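Local coordinates for de novo design, hyper stable, disulfide-rich mini protein (Synthetic construct, PDB 5JG9), which is a synthetic construct designed from scratch as a hyperstable, disulfide-rich mini protein with one helix and a three-stranded sheet, at residues R5-C10 / Y41-R46. Sequence-based numbering, arbitrary orientation.
Sequences RRYKRC and YVCEIR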
# COMPACT_ATOMS: atom_id res chain seq x y z
N ARG A 5 -0.91 -8.84 1.70
CA ARG A 5 -2.13 -8.01 1.94
C ARG A 5 -2.08 -6.92 0.92
O ARG A 5 -1.04 -6.31 0.73
CB ARG A 5 -2.17 -7.34 3.32
CG ARG A 5 -2.08 -8.28 4.51
CD ARG A 5 -1.47 -7.53 5.72
NE ARG A 5 -0.78 -8.37 6.72
CZ ARG A 5 -0.53 -8.05 8.02
NH1 ARG A 5 -0.90 -6.89 8.55
NH2 ARG A 5 0.08 -8.97 8.83
N ARG A 6 -3.22 -6.67 0.27
CA ARG A 6 -3.41 -5.56 -0.63
C ARG A 6 -4.57 -4.69 -0.24
O ARG A 6 -5.67 -5.20 0.02
CB ARG A 6 -3.75 -6.11 -2.00
CG ARG A 6 -2.69 -6.79 -2.81
CD ARG A 6 -3.44 -7.06 -4.13
NE ARG A 6 -2.49 -6.93 -5.18
CZ ARG A 6 -2.44 -6.15 -6.27
NH1 ARG A 6 -3.41 -5.39 -6.73
NH2 ARG A 6 -1.30 -6.26 -6.93
N TYR A 7 -4.32 -3.37 -0.20
CA TYR A 7 -5.36 -2.37 0.19
C TYR A 7 -5.53 -1.47 -1.06
O TYR A 7 -4.63 -0.72 -1.39
CB TYR A 7 -4.88 -1.52 1.34
CG TYR A 7 -4.51 -2.28 2.61
CD1 TYR A 7 -5.48 -2.56 3.60
CD2 TYR A 7 -3.29 -2.76 2.77
CE1 TYR A 7 -5.16 -3.28 4.73
CE2 TYR A 7 -2.92 -3.47 3.92
CZ TYR A 7 -3.87 -3.73 4.87
OH TYR A 7 -3.54 -4.43 5.99
N LYS A 8 -6.62 -1.65 -1.81
CA LYS A 8 -6.90 -0.84 -3.00
C LYS A 8 -7.53 0.47 -2.51
O LYS A 8 -8.49 0.43 -1.77
CB LYS A 8 -7.78 -1.55 -4.03
CG LYS A 8 -7.85 -0.85 -5.41
CD LYS A 8 -8.79 -1.48 -6.43
CE LYS A 8 -10.21 -1.66 -5.88
NZ LYS A 8 -10.96 -2.49 -6.83
N ARG A 9 -7.06 1.62 -3.01
CA ARG A 9 -7.47 2.94 -2.45
C ARG A 9 -7.95 3.91 -3.50
O ARG A 9 -7.36 4.96 -3.66
CB ARG A 9 -6.33 3.54 -1.62
CG ARG A 9 -5.97 2.70 -0.40
CD ARG A 9 -7.13 2.78 0.55
NE ARG A 9 -6.90 2.13 1.81
CZ ARG A 9 -7.48 0.98 2.23
NH1 ARG A 9 -8.31 0.20 1.44
NH2 ARG A 9 -7.12 0.56 3.45
N CYS A 10 -8.99 3.54 -4.23
CA CYS A 10 -9.52 4.38 -5.31
C CYS A 10 -9.97 5.76 -4.79
O CYS A 10 -10.00 6.73 -5.55
CB CYS A 10 -10.67 3.67 -6.04
SG CYS A 10 -10.20 2.13 -6.91
N TYR A 41 -4.43 3.29 -6.90
CA TYR A 41 -3.23 2.86 -6.26
C TYR A 41 -3.58 1.90 -5.14
O TYR A 41 -4.67 1.97 -4.56
CB TYR A 41 -2.41 4.06 -5.76
CG TYR A 41 -1.82 4.76 -6.94
CD1 TYR A 41 -2.54 5.72 -7.60
CD2 TYR A 41 -0.53 4.43 -7.41
CE1 TYR A 41 -2.07 6.29 -8.77
CE2 TYR A 41 -0.01 5.04 -8.53
CZ TYR A 41 -0.77 5.95 -9.21
OH TYR A 41 -0.29 6.55 -10.33
N VAL A 42 -2.65 0.96 -4.95
CA VAL A 42 -2.82 -0.23 -4.13
C VAL A 42 -1.57 -0.29 -3.22
O VAL A 42 -0.47 -0.27 -3.67
CB VAL A 42 -2.97 -1.55 -4.99
CG1 VAL A 42 -3.08 -2.78 -4.08
CG2 VAL A 42 -4.18 -1.47 -5.89
N CYS A 43 -1.79 -0.33 -1.92
CA CYS A 43 -0.77 -0.65 -0.92
C CYS A 43 -0.67 -2.18 -0.73
O CYS A 43 -1.65 -2.84 -0.30
CB CYS A 43 -1.08 0.00 0.41
SG CYS A 43 0.17 -0.40 1.63
N GLU A 44 0.48 -2.74 -1.03
CA GLU A 44 0.74 -4.17 -0.74
C GLU A 44 1.68 -4.30 0.42
O GLU A 44 2.80 -3.74 0.39
CB GLU A 44 1.36 -4.81 -1.98
CG GLU A 44 1.91 -6.23 -1.66
CD GLU A 44 2.74 -6.77 -2.84
OE1 GLU A 44 3.99 -6.89 -2.65
OE2 GLU A 44 2.15 -6.96 -3.91
N ILE A 45 1.30 -5.10 1.40
CA ILE A 45 2.09 -5.27 2.65
C ILE A 45 2.46 -6.76 2.66
O ILE A 45 1.59 -7.64 2.36
CB ILE A 45 1.29 -4.89 3.95
CG1 ILE A 45 0.86 -3.35 3.91
CG2 ILE A 45 2.04 -5.21 5.24
CD1 ILE A 45 2.00 -2.38 3.85
N ARG A 46 3.71 -7.04 2.93
CA ARG A 46 4.22 -8.43 3.12
C ARG A 46 4.94 -8.51 4.53
O ARG A 46 6.05 -8.03 4.65
CB ARG A 46 5.23 -8.86 2.00
CG ARG A 46 4.69 -8.78 0.62
CD ARG A 46 5.62 -9.38 -0.42
NE ARG A 46 4.92 -9.41 -1.70
CZ ARG A 46 5.41 -9.83 -2.88
NH1 ARG A 46 6.67 -10.27 -2.99
NH2 ARG A 46 4.62 -9.80 -3.98
O HOH W 1 -5.85 5.75 -5.97
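With CG of Tyr7 anti to its carbonyl carbon (chi1 -58°), the ring reaches along the neighbouring strand to Ile45, and CE2 at the ring edge lies 3.8 Å from Ile45 CG1. On the other face of the sheet, CG1 of Val42 is anti to the backbone N (chi1 178°); this spreads the two methyls between Arg6 and Lys8. CG1 lies beneath one face of the Arg6 guanidinium, 3.7 Å from NH1, which is also salt-bridged to Glu37, while CG2 meets the aliphatic Lys8 CG at 3.8 Å. An alanine in place of Val42 would probably open a gap here and let the Arg6 and Lys8 chains move more freely. Antiparallel pairing of 5-8 with 41-46 sets this register. Arg5 and Ile45 form a hydrogen-bonded pair, with Ile45 N to Arg5 O at 2.7 Å and nearly straight (166° at the hydrogen); Tyr7 and Cys43 form the next, Tyr7 N to Cys43 O also spanning 2.7 Å. Beyond them Arg9 N donates to Tyr41 O at 2.9 Å, and one water bridges Arg9 O and Tyr41 N. Arg9 then folds back: its guanidinium lies over Tyr7 CB, 3.6 Å from the plane, and NH1 donates to Lys8 O from above the carbonyl plane. The Tyr7 face turns to helix 14-28, with Arg24 in a cation-pi contact with the ring and Cys21 disulfide-bonded to Cys43. Backbone bonds thus hold the pairing, apolar contacts pack the Tyr7 face, and the disulfide ties sheet to helix, consistent with the hyperstability sought in the design.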